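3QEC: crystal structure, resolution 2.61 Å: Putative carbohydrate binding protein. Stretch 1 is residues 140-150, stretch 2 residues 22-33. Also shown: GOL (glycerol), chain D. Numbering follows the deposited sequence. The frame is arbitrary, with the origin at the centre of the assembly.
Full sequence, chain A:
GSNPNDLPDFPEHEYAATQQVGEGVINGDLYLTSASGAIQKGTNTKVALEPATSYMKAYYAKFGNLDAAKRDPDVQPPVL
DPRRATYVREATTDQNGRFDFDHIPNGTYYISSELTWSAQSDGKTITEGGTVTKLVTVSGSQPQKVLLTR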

# COMPACT_ATOMS: atom_id res chain seq x y z
N GLY A 140 -9.64 -18.32 -4.25
CA GLY A 140 -9.23 -19.50 -3.51
C GLY A 140 -8.19 -19.08 -2.49
O GLY A 140 -7.99 -17.88 -2.24
N SER A 141 -7.50 -20.05 -1.89
CA SER A 141 -6.52 -19.82 -0.83
C SER A 141 -5.12 -19.47 -1.34
O SER A 141 -4.28 -19.01 -0.56
CB SER A 141 -6.44 -21.04 0.07
OG SER A 141 -6.09 -22.20 -0.69
N GLN A 142 -4.86 -19.68 -2.64
CA GLN A 142 -3.53 -19.44 -3.19
C GLN A 142 -3.49 -18.39 -4.32
O GLN A 142 -3.17 -18.75 -5.45
CB GLN A 142 -2.90 -20.76 -3.67
CG GLN A 142 -2.72 -21.81 -2.59
CD GLN A 142 -2.28 -23.12 -3.19
OE1 GLN A 142 -1.13 -23.29 -3.59
NE2 GLN A 142 -3.21 -24.06 -3.30
N PRO A 143 -3.70 -17.07 -4.06
CA PRO A 143 -3.51 -16.07 -5.14
C PRO A 143 -2.05 -15.98 -5.58
O PRO A 143 -1.17 -16.46 -4.87
CB PRO A 143 -3.95 -14.75 -4.49
CG PRO A 143 -3.76 -14.95 -3.02
CD PRO A 143 -4.06 -16.41 -2.78
N GLN A 144 -1.78 -15.33 -6.72
CA GLN A 144 -0.42 -15.11 -7.21
C GLN A 144 0.36 -14.15 -6.28
O GLN A 144 -0.25 -13.40 -5.52
CB GLN A 144 -0.47 -14.50 -8.62
CG GLN A 144 -0.98 -15.45 -9.69
CD GLN A 144 -0.98 -14.85 -11.06
OE1 GLN A 144 -1.99 -14.86 -11.79
NE2 GLN A 144 0.16 -14.33 -11.45
N LYS A 145 1.71 -14.17 -6.37
CA LYS A 145 2.57 -13.25 -5.61
C LYS A 145 2.28 -11.80 -6.02
O LYS A 145 1.84 -11.54 -7.15
CB LYS A 145 4.05 -13.56 -5.86
CG LYS A 145 4.66 -14.54 -4.86
CD LYS A 145 6.16 -14.77 -5.09
CE LYS A 145 7.07 -13.69 -4.52
NZ LYS A 145 8.49 -13.86 -4.95
N VAL A 146 2.53 -10.86 -5.12
CA VAL A 146 2.37 -9.44 -5.42
C VAL A 146 3.77 -8.80 -5.53
O VAL A 146 4.56 -8.86 -4.59
CB VAL A 146 1.49 -8.68 -4.39
CG1 VAL A 146 1.28 -7.22 -4.80
CG2 VAL A 146 0.15 -9.39 -4.19
N LEU A 147 4.06 -8.20 -6.67
CA LEU A 147 5.30 -7.46 -6.83
C LEU A 147 4.92 -5.98 -6.58
O LEU A 147 4.35 -5.31 -7.46
CB LEU A 147 5.93 -7.74 -8.21
CG LEU A 147 7.37 -7.27 -8.40
CD1 LEU A 147 8.36 -8.18 -7.67
CD2 LEU A 147 7.73 -7.21 -9.88
N LEU A 148 5.11 -5.53 -5.33
CA LEU A 148 4.72 -4.18 -4.92
C LEU A 148 5.80 -3.19 -5.33
O LEU A 148 6.68 -2.83 -4.54
CB LEU A 148 4.44 -4.15 -3.39
CG LEU A 148 3.61 -2.96 -2.85
CD1 LEU A 148 2.31 -2.76 -3.63
CD2 LEU A 148 3.35 -3.11 -1.36
N THR A 149 5.74 -2.76 -6.61
CA THR A 149 6.68 -1.83 -7.23
C THR A 149 6.01 -0.96 -8.32
O THR A 149 4.90 -1.28 -8.76
CB THR A 149 7.87 -2.62 -7.81
OG1 THR A 149 8.98 -1.75 -7.97
CG2 THR A 149 7.55 -3.33 -9.14
N ARG A 150 6.70 0.11 -8.75
CA ARG A 150 6.29 1.01 -9.86
C ARG A 150 7.53 1.79 -10.40
O ARG A 150 8.61 1.73 -9.77
CB ARG A 150 5.13 1.96 -9.47
CG ARG A 150 5.45 2.91 -8.33
CD ARG A 150 4.44 4.03 -8.21
NE ARG A 150 4.75 4.90 -7.07
CZ ARG A 150 5.56 5.95 -7.12
NH1 ARG A 150 6.17 6.27 -8.26
NH2 ARG A 150 5.77 6.68 -6.04
OXT ARG A 150 7.39 2.48 -11.44
C1 GOL D . 11.82 6.75 -6.90
O1 GOL D . 12.33 8.09 -7.26
C2 GOL D . 10.59 6.14 -7.69
O2 GOL D . 9.46 6.59 -6.94
C3 GOL D . 10.41 4.60 -7.53
O3 GOL D . 10.28 3.71 -8.68
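Stretch 2, residues 22-33: GEGVINGDLYLT

Stretch 2 runs as an extended strand beside the C-terminal end of the chain and points the same way. The strand of stretch 2 and the short strand through V146, L147 and L148 make an angle of 21° between their N-to-C directions, with a signed crossing angle of -21°. Their axes approach to 4.8 Å. Together the two stretches bury 851 Å².

The pairing is parallel: V146 lies beside G28, L147 beside D29 and L148 beside L30. The backbone hydrogen bonds alternate between the partners. V146 N donates to N27 O at 2.9 Å, and D29 N donates to V146 O at 3.1 Å. L148 N then donates to D29 O at 2.8 Å. The next bond, from Y31 N to L148 O, is weak at 3.4 Å. G28 is extended, and a CB there would clash with V146 O.

D29 is covered most by the other stretch. Its backbone N and O bond to V146 and L148 in turn, while its side chain lies on the same sheet face as that of L147. The carboxylate reaches K145: D29 OD2 and K145 NZ form a salt bridge at 3.0 Å. The lysine chain also passes N27, with K145 CG 3.9 Å from N27 CB.

Y31 is the second most covered residue of stretch 2. Its CA-to-CB bond points sideways, but its ring comes nearer to stretch 1. T149 CB sits over one ring face, 3.9 Å from the centroid and 14° off the normal, in a CH-pi contact. L147 CD1 meets the ring edge, 3.8 Å from Y31 CE1. T149 OG1 also donates a hydrogen bond to Y31 O at 2.7 Å, so the threonine holds both ring and backbone.

L148 and L30 point to the face of the sheet opposite L147 and D29. L148 is buried, and L148 CD2 lies 4.1 Å from L30 CD1. V146 points to this same face, where its CG2 is 4.0 Å from I26 CG2. I26 is shared with the proline: its CG1 is 4.0 Å from P143 CG.

Ahead of the V146-G28 pair, V25 N donates a hydrogen bond to S141 O at 3.1 Å. A water donates to V25 O and to P143 O, each at 2.8 Å, and so links the two backbones. At the other end, R150 CG packs 4.0 Å from L32 CD2. A glycerol, probably from the crystallisation liquor, bridges the two stretches here. Its O3 accepts from T33 N at 3.0 Å and donates to R150 O at 2.8 Å.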

# COMPACT_ATOMS: atom_id res chain seq x y z
N GLY A 22 -11.05 -16.00 6.71
CA GLY A 22 -10.50 -16.69 5.54
C GLY A 22 -9.25 -17.52 5.78
O GLY A 22 -8.77 -17.58 6.91
N GLU A 23 -8.73 -18.15 4.70
CA GLU A 23 -7.58 -19.07 4.69
C GLU A 23 -6.49 -18.68 3.67
O GLU A 23 -5.48 -19.37 3.59
CB GLU A 23 -8.06 -20.50 4.37
CG GLU A 23 -9.00 -21.12 5.39
CD GLU A 23 -8.43 -21.82 6.62
OE1 GLU A 23 -7.28 -21.53 7.01
OE2 GLU A 23 -9.18 -22.63 7.22
N GLY A 24 -6.71 -17.62 2.90
CA GLY A 24 -5.78 -17.17 1.88
C GLY A 24 -4.42 -16.72 2.37
O GLY A 24 -4.30 -16.15 3.46
N VAL A 25 -3.39 -16.98 1.55
CA VAL A 25 -1.98 -16.65 1.78
C VAL A 25 -1.52 -15.67 0.69
O VAL A 25 -1.70 -15.96 -0.49
CB VAL A 25 -1.11 -17.95 1.79
CG1 VAL A 25 0.38 -17.63 1.68
CG2 VAL A 25 -1.39 -18.79 3.03
N ILE A 26 -0.93 -14.53 1.08
CA ILE A 26 -0.38 -13.53 0.15
C ILE A 26 1.12 -13.39 0.44
O ILE A 26 1.51 -13.25 1.60
CB ILE A 26 -1.11 -12.14 0.19
CG1 ILE A 26 -2.59 -12.27 -0.27
CG2 ILE A 26 -0.38 -11.09 -0.66
CD1 ILE A 26 -3.42 -10.95 -0.30
N ASN A 27 1.94 -13.49 -0.62
CA ASN A 27 3.40 -13.32 -0.59
C ASN A 27 3.78 -12.22 -1.54
O ASN A 27 3.17 -12.07 -2.59
CB ASN A 27 4.15 -14.60 -0.99
CG ASN A 27 3.67 -15.83 -0.28
OD1 ASN A 27 2.91 -16.63 -0.83
ND2 ASN A 27 4.11 -16.01 0.94
N GLY A 28 4.83 -11.50 -1.21
CA GLY A 28 5.26 -10.45 -2.11
C GLY A 28 6.59 -9.86 -1.78
O GLY A 28 7.21 -10.22 -0.77
N ASP A 29 7.01 -8.91 -2.63
CA ASP A 29 8.27 -8.19 -2.56
C ASP A 29 8.02 -6.72 -2.76
O ASP A 29 7.21 -6.34 -3.62
CB ASP A 29 9.25 -8.72 -3.61
CG ASP A 29 9.67 -10.16 -3.38
OD1 ASP A 29 10.44 -10.41 -2.43
OD2 ASP A 29 9.22 -11.04 -4.14
N LEU A 30 8.67 -5.90 -1.92
CA LEU A 30 8.57 -4.44 -1.98
C LEU A 30 9.90 -3.82 -2.38
O LEU A 30 10.94 -4.12 -1.78
CB LEU A 30 8.09 -3.86 -0.63
CG LEU A 30 8.19 -2.33 -0.44
CD1 LEU A 30 7.13 -1.60 -1.26
CD2 LEU A 30 8.08 -1.96 1.01
N TYR A 31 9.85 -2.94 -3.41
CA TYR A 31 11.02 -2.18 -3.87
C TYR A 31 10.61 -1.04 -4.79
O TYR A 31 9.55 -1.10 -5.42
CB TYR A 31 12.09 -3.08 -4.55
CG TYR A 31 11.74 -3.57 -5.93
CD1 TYR A 31 10.99 -4.73 -6.12
CD2 TYR A 31 12.23 -2.92 -7.07
CE1 TYR A 31 10.70 -5.21 -7.40
CE2 TYR A 31 11.94 -3.38 -8.35
CZ TYR A 31 11.18 -4.53 -8.51
OH TYR A 31 10.91 -4.98 -9.78
N LEU A 32 11.45 -0.01 -4.85
CA LEU A 32 11.27 1.14 -5.74
C LEU A 32 12.61 1.40 -6.42
O LEU A 32 13.59 0.79 -6.02
CB LEU A 32 10.72 2.38 -4.99
CG LEU A 32 9.24 2.31 -4.53
CD1 LEU A 32 8.81 3.61 -3.87
CD2 LEU A 32 8.29 1.98 -5.68
N THR A 33 12.65 2.22 -7.47
CA THR A 33 13.90 2.50 -8.20
C THR A 33 14.30 3.96 -8.05
O THR A 33 13.47 4.84 -8.20
CB THR A 33 13.75 2.14 -9.70
OG1 THR A 33 13.35 0.78 -9.84
CG2 THR A 33 15.02 2.35 -10.49
O HOH W 1 -0.44 -17.56 -2.38